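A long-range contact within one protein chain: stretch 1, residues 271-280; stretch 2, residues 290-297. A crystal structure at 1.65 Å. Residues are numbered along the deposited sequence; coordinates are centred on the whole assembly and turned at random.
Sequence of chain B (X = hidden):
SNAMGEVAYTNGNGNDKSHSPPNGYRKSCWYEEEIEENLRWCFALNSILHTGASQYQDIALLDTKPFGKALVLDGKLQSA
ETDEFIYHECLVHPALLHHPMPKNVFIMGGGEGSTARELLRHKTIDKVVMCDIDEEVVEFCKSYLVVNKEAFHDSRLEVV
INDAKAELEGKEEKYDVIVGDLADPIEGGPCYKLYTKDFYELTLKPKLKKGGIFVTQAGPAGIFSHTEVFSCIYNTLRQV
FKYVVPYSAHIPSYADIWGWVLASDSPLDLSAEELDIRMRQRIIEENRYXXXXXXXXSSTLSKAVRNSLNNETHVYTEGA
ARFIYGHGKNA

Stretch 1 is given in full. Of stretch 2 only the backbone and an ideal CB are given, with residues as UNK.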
ATOM      1  N   SER B 271     -38.789 -25.330  -4.665  1.00 31.55           N
ATOM      2  CA  SER B 271     -38.235 -25.209  -5.987  1.00 30.93           C
ATOM      3  C   SER B 271     -38.041 -23.724  -6.311  1.00 28.68           C
ATOM      4  O   SER B 271     -38.669 -22.850  -5.719  1.00 28.47           O
ATOM      5  CB  SER B 271     -39.208 -25.847  -7.020  1.00 30.67           C
ATOM      6  OG  SER B 271     -40.400 -25.093  -7.118  1.00 32.15           O
ATOM      7  N   ALA B 272     -37.221 -23.482  -7.321  1.00 26.99           N
ATOM      8  CA  ALA B 272     -37.076 -22.155  -7.900  1.00 26.29           C
ATOM      9  C   ALA B 272     -38.410 -21.512  -8.198  1.00 27.77           C
ATOM     10  O   ALA B 272     -38.666 -20.387  -7.834  1.00 25.85           O
ATOM     11  CB  ALA B 272     -36.235 -22.210  -9.149  1.00 25.82           C
ATOM     12  N   GLU B 273     -39.299 -22.239  -8.852  1.00 29.75           N
ATOM     13  CA  GLU B 273     -40.540 -21.608  -9.259  1.00 30.00           C
ATOM     14  C   GLU B 273     -41.441 -21.281  -8.092  1.00 29.44           C
ATOM     15  O   GLU B 273     -42.089 -20.262  -8.119  1.00 29.26           O
ATOM     16  CB  GLU B 273     -41.296 -22.473 -10.270  1.00 31.20           C
ATOM     17  CG  GLU B 273     -40.604 -22.649 -11.603  1.00 32.57           C
ATOM     18  CD  GLU B 273     -39.442 -23.601 -11.572  1.00 32.11           C
ATOM     19  OE1 GLU B 273     -39.291 -24.391 -10.617  1.00 32.87           O
ATOM     20  OE2 GLU B 273     -38.616 -23.569 -12.486  1.00 37.07           O
ATOM     21  N   GLU B 274     -41.503 -22.150  -7.088  1.00 30.92           N
ATOM     22  CA  GLU B 274     -42.305 -21.849  -5.899  1.00 32.50           C
ATOM     23  C   GLU B 274     -41.773 -20.634  -5.154  1.00 29.58           C
ATOM     24  O   GLU B 274     -42.526 -19.761  -4.732  1.00 29.26           O
ATOM     25  CB  GLU B 274     -42.427 -23.047  -4.946  1.00 35.44           C
ATOM     26  CG  GLU B 274     -43.361 -22.799  -3.731  1.00 39.37           C
ATOM     27  CD  GLU B 274     -44.684 -22.052  -4.025  1.00 41.49           C
ATOM     28  OE1 GLU B 274     -45.292 -22.194  -5.109  1.00 43.40           O
ATOM     29  OE2 GLU B 274     -45.159 -21.328  -3.134  1.00 41.99           O
ATOM     30  N   LEU B 275     -40.450 -20.544  -5.047  1.00 28.63           N
ATOM     31  CA  LEU B 275     -39.870 -19.328  -4.538  1.00 26.28           C
ATOM     32  C   LEU B 275     -40.264 -18.089  -5.338  1.00 25.97           C
ATOM     33  O   LEU B 275     -40.596 -17.088  -4.756  1.00 25.24           O
ATOM     34  CB  LEU B 275     -38.322 -19.427  -4.502  1.00 25.81           C
ATOM     35  CG  LEU B 275     -37.824 -20.366  -3.437  1.00 25.27           C
ATOM     36  CD1 LEU B 275     -36.355 -20.703  -3.616  1.00 25.71           C
ATOM     37  CD2 LEU B 275     -38.047 -19.784  -2.054  1.00 24.64           C
ATOM     38  N   ASP B 276     -40.217 -18.147  -6.681  1.00 25.88           N
ATOM     39  CA  ASP B 276     -40.616 -16.950  -7.473  1.00 26.22           C
ATOM     40  C   ASP B 276     -42.074 -16.549  -7.252  1.00 26.30           C
ATOM     41  O   ASP B 276     -42.406 -15.362  -7.194  1.00 26.73           O
ATOM     42  CB  ASP B 276     -40.367 -17.136  -8.961  1.00 26.78           C
ATOM     43  CG  ASP B 276     -38.892 -17.143  -9.305  1.00 28.15           C
ATOM     44  OD1 ASP B 276     -38.101 -16.448  -8.608  1.00 28.09           O
ATOM     45  OD2 ASP B 276     -38.502 -17.854 -10.271  1.00 28.61           O
ATOM     46  N   ILE B 277     -42.907 -17.556  -7.101  1.00 28.76           N
ATOM     47  CA  ILE B 277     -44.347 -17.317  -6.833  1.00 31.30           C
ATOM     48  C   ILE B 277     -44.543 -16.609  -5.531  1.00 29.88           C
ATOM     49  O   ILE B 277     -45.275 -15.632  -5.474  1.00 29.52           O
ATOM     50  CB  ILE B 277     -45.170 -18.609  -6.885  1.00 31.81           C
ATOM     51  CG1 ILE B 277     -45.314 -19.035  -8.352  1.00 33.29           C
ATOM     52  CG2 ILE B 277     -46.581 -18.385  -6.316  1.00 34.41           C
ATOM     53  CD1 ILE B 277     -45.678 -20.479  -8.527  1.00 34.28           C
ATOM     54  N   ARG B 278     -43.842 -17.088  -4.500  1.00 31.17           N
ATOM     55  CA  ARG B 278     -43.870 -16.451  -3.192  1.00 31.21           C
ATOM     56  C   ARG B 278     -43.337 -15.045  -3.213  1.00 28.10           C
ATOM     57  O   ARG B 278     -43.886 -14.193  -2.551  1.00 28.95           O
ATOM     58  CB  ARG B 278     -43.144 -17.297  -2.137  1.00 30.93           C
ATOM     59  CG  ARG B 278     -43.880 -18.592  -1.865  1.00 32.60           C
ATOM     60  CD  ARG B 278     -43.173 -19.459  -0.863  1.00 32.71           C
ATOM     61  NE  ARG B 278     -43.849 -20.777  -0.702  1.00 33.74           N
ATOM     62  CZ  ARG B 278     -43.903 -21.464   0.448  1.00 35.76           C
ATOM     63  NH1 ARG B 278     -43.318 -21.026   1.561  1.00 32.80           N
ATOM     64  NH2 ARG B 278     -44.549 -22.646   0.475  1.00 37.51           N
ATOM     65  N   MET B 279     -42.270 -14.795  -3.979  1.00 26.67           N
ATOM     66  CA  MET B 279     -41.721 -13.451  -4.096  1.00 25.83           C
ATOM     67  C   MET B 279     -42.707 -12.489  -4.730  1.00 26.78           C
ATOM     68  O   MET B 279     -42.896 -11.391  -4.262  1.00 26.78           O
ATOM     69  CB  MET B 279     -40.416 -13.420  -4.893  1.00 26.05           C
ATOM     70  CG  MET B 279     -39.283 -14.144  -4.242  1.00 26.71           C
ATOM     71  SD  MET B 279     -37.762 -14.020  -5.243  1.00 30.07           S
ATOM     72  CE  MET B 279     -36.969 -15.562  -4.824  1.00 29.95           C
ATOM     73  N   ARG B 280     -43.322 -12.928  -5.809  1.00 28.92           N
ATOM     74  CA  ARG B 280     -44.346 -12.140  -6.467  1.00 30.44           C
ATOM     75  C   ARG B 280     -45.510 -11.865  -5.533  1.00 29.65           C
ATOM     76  O   ARG B 280     -46.049 -10.780  -5.546  1.00 30.26           O
ATOM     77  CB  ARG B 280     -44.861 -12.888  -7.705  1.00 33.72           C
ATOM     78  CG  ARG B 280     -45.944 -12.194  -8.527  1.00 37.01           C
ATOM     79  CD  ARG B 280     -45.515 -10.840  -9.066  1.00 39.81           C
ATOM     80  NE  ARG B 280     -44.503 -10.944 -10.121  1.00 41.99           N
ATOM     81  CZ  ARG B 280     -44.747 -11.203 -11.413  1.00 45.91           C
ATOM     82  NH1 ARG B 280     -45.992 -11.414 -11.877  1.00 47.65           N
ATOM     83  NH2 ARG B 280     -43.723 -11.265 -12.258  1.00 47.40           N
ATOM     84  N   UNK B 290     -31.955 -11.597  -6.153  1.00 22.42           N
ATOM     85  CA  UNK B 290     -32.411 -12.933  -5.874  1.00 23.30           C
ATOM     86  C   UNK B 290     -33.729 -13.265  -6.614  1.00 24.09           C
ATOM     87  O   UNK B 290     -34.720 -12.565  -6.441  1.00 26.01           O
ATOM     88  CB  UNK B 290     -32.589 -13.103  -4.364  1.00 23.30           C
ATOM     89  N   UNK B 291     -33.704 -14.275  -7.482  1.00 22.92           N
ATOM     90  CA  UNK B 291     -34.889 -15.006  -7.906  1.00 22.23           C
ATOM     91  C   UNK B 291     -34.713 -16.453  -7.461  1.00 23.34           C
ATOM     92  O   UNK B 291     -33.693 -16.805  -6.832  1.00 20.66           O
ATOM     93  CB  UNK B 291     -35.104 -14.906  -9.418  1.00 22.23           C
ATOM     94  N   UNK B 292     -35.691 -17.309  -7.765  1.00 22.62           N
ATOM     95  CA  UNK B 292     -35.624 -18.673  -7.296  1.00 23.00           C
ATOM     96  C   UNK B 292     -34.462 -19.449  -7.835  1.00 22.66           C
ATOM     97  O   UNK B 292     -33.796 -20.194  -7.057  1.00 22.62           O
ATOM     98  CB  UNK B 292     -36.921 -19.404  -7.649  1.00 23.00           C
ATOM     99  N   UNK B 293     -34.171 -19.274  -9.121  1.00 22.14           N
ATOM    100  CA  UNK B 293     -33.020 -19.958  -9.708  1.00 23.56           C
ATOM    101  C   UNK B 293     -31.708 -19.554  -9.043  1.00 21.81           C
ATOM    102  O   UNK B 293     -30.811 -20.382  -8.809  1.00 21.50           O
ATOM    103  CB  UNK B 293     -32.948 -19.668 -11.208  1.00 23.56           C
ATOM    104  N   UNK B 294     -31.616 -18.284  -8.698  1.00 20.89           N
ATOM    105  CA  UNK B 294     -30.436 -17.777  -7.993  1.00 20.44           C
ATOM    106  C   UNK B 294     -30.257 -18.471  -6.663  1.00 20.21           C
ATOM    107  O   UNK B 294     -29.136 -18.900  -6.315  1.00 19.54           O
ATOM    108  CB  UNK B 294     -30.541 -16.265  -7.781  1.00 20.44           C
ATOM    109  N   UNK B 295     -31.349 -18.610  -5.898  1.00 19.95           N
ATOM    110  CA  UNK B 295     -31.233 -19.298  -4.630  1.00 19.71           C
ATOM    111  C   UNK B 295     -30.838 -20.754  -4.779  1.00 20.34           C
ATOM    112  O   UNK B 295     -29.981 -21.255  -4.026  1.00 20.60           O
ATOM    113  CB  UNK B 295     -32.555 -19.201  -3.867  1.00 19.71           C
ATOM    114  N   UNK B 296     -31.416 -21.444  -5.751  1.00 21.59           N
ATOM    115  CA  UNK B 296     -31.076 -22.855  -5.967  1.00 23.41           C
ATOM    116  C   UNK B 296     -29.610 -22.975  -6.335  1.00 23.13           C
ATOM    117  O   UNK B 296     -28.939 -23.843  -5.786  1.00 24.39           O
ATOM    118  CB  UNK B 296     -31.952 -23.472  -7.059  1.00 23.41           C
ATOM    119  N   UNK B 297     -29.117 -22.065  -7.174  1.00 23.03           N
ATOM    120  CA  UNK B 297     -27.684 -22.024  -7.557  1.00 23.89           C
ATOM    121  C   UNK B 297     -26.804 -21.753  -6.318  1.00 22.97           C
ATOM    122  O   UNK B 297     -25.834 -22.482  -6.050  1.00 22.23           O
ATOM    123  CB  UNK B 297     -27.443 -20.948  -8.618  1.00 23.89           C
TER

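Position 290 precedes the second helix, in an extended conformation (phi/psi -102/119), and its CA-to-CB bond runs sideways to stretch 1. The ideal CB lies 5.0 Å from CE of Met-279, so a medium or large apolar side chain could reach that methyl group, though several others would fit. The deposited residue is Leu-290, whose CD2 comes within 4.4 Å of Met-279 CE, while its backbone O lies 3.6 Å from Met-279 SD.

Position 291 is the last residue before the helix, with phi/psi of -118/-179. An N-cap commonly accepts a hydrogen bond from an amide of the first turn, so Asp, Asn, Ser or Thr would suit. The ideal CB is 3.5 Å from Asp-276 OD1, which makes a second acid less obvious here. The residue is nevertheless Asp-291: with chi1 at 62° (p), its carboxylate leads away from stretch 1, and OD1 accepts from the N of the residue at 294 at 3.0 Å.

Position 292 is the most restrictive. Its CA-to-CB direction points toward stretch 1, and an ideal CB would lie 2.0 Å from Ala-272 O, a clash, and a tight 3.4 Å from Leu-275 CB. The backbone angles, -63/-41, are ordinary helical ones, so it is the lack of space that calls for glycine. With Gly-292, the CA atoms of Ala-272 and Gly-292 approach to 3.8 Å, and Gly-292 CA makes a CA-H...O contact with Ala-272 O at 3.5 Å. Gly-292 N also donates to Asp-276 OD1 at 2.7 Å, tying a free first-turn amide to the neighbouring helix.

At position 293 the CA-to-CB bond runs sideways, and the ideal CB lies 4.6 Å from Ala-272 CB; many polar or flexible side chains would do. Lys-293 packs its CG 4.2 Å from Ala-272 CB, then extends away. Its N donates to a water that in turn donates to Asp-276 OD2, so both carboxylate oxygens of Asp-276 serve the start of this helix.

Position 294 finds nothing of stretch 1 within 5.5 Å of its ideal CB, leaving the choice wide. In Thr-294, OG1 donates to Asp-291 OD1 at 2.7 Å, reinforcing the cap.

Position 295 points toward Leu-275, with the ideal CB 4.1 Å from its CD1; an apolar residue, aliphatic or aromatic, is expected. Phe-295 places CD2 3.7 Å from Leu-275 CD1, which meets the ring obliquely.

Position 296 points toward Ala-272, at a distance suiting a modest apolar side chain. Val-296 brings CG2 to 4.2 Å from Ala-272 CB.

Position 297 is out of reach and unconstrained by stretch 1; it is Ser-297.

Stretch 2 (290-297) LDGKTFVS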
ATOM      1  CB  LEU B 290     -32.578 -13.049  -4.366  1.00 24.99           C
ATOM      2  CG  LEU B 290     -32.668 -14.467  -3.887  1.00 26.38           C
ATOM      3  CD1 LEU B 290     -31.314 -15.162  -3.794  1.00 26.04           C
ATOM      4  CD2 LEU B 290     -33.345 -14.454  -2.548  1.00 27.61           C
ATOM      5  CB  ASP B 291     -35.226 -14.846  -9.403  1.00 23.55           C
ATOM      6  CG  ASP B 291     -34.169 -15.366 -10.329  1.00 23.84           C
ATOM      7  OD1 ASP B 291     -33.179 -16.031  -9.879  1.00 22.58           O
ATOM      8  OD2 ASP B 291     -34.285 -15.088 -11.558  1.00 24.27           O
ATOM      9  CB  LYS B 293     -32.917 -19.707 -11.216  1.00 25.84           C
ATOM     10  CG  LYS B 293     -33.768 -20.606 -12.104  1.00 29.84           C
ATOM     11  CD  LYS B 293     -33.315 -20.311 -13.542  1.00 32.48           C
ATOM     12  CE  LYS B 293     -34.049 -21.114 -14.583  1.00 36.99           C
ATOM     13  NZ  LYS B 293     -33.328 -20.977 -15.887  1.00 38.99           N
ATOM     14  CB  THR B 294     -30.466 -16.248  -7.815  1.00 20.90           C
ATOM     15  OG1 THR B 294     -30.654 -15.599  -9.078  1.00 20.62           O
ATOM     16  CG2 THR B 294     -29.143 -15.738  -7.250  1.00 21.32           C
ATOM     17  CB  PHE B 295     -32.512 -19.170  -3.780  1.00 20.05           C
ATOM     18  CG  PHE B 295     -32.368 -19.879  -2.497  1.00 20.36           C
ATOM     19  CD1 PHE B 295     -31.500 -19.359  -1.559  1.00 19.77           C
ATOM     20  CD2 PHE B 295     -32.902 -21.135  -2.305  1.00 21.27           C
ATOM     21  CE1 PHE B 295     -31.199 -20.051  -0.394  1.00 20.42           C
ATOM     22  CE2 PHE B 295     -32.621 -21.826  -1.126  1.00 21.10           C
ATOM     23  CZ  PHE B 295     -31.770 -21.267  -0.185  1.00 20.92           C
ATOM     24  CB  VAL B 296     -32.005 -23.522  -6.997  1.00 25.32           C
ATOM     25  CG1 VAL B 296     -31.409 -24.850  -7.499  1.00 26.98           C
ATOM     26  CG2 VAL B 296     -33.382 -23.655  -6.375  1.00 26.81           C
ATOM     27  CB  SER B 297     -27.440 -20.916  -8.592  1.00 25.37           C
ATOM     28  OG  SER B 297     -26.021 -20.863  -8.918  1.00 27.03           O
TER
HETATM   29  O   HOH W   1     -35.951 -18.027 -10.985  1.00 27.62           O
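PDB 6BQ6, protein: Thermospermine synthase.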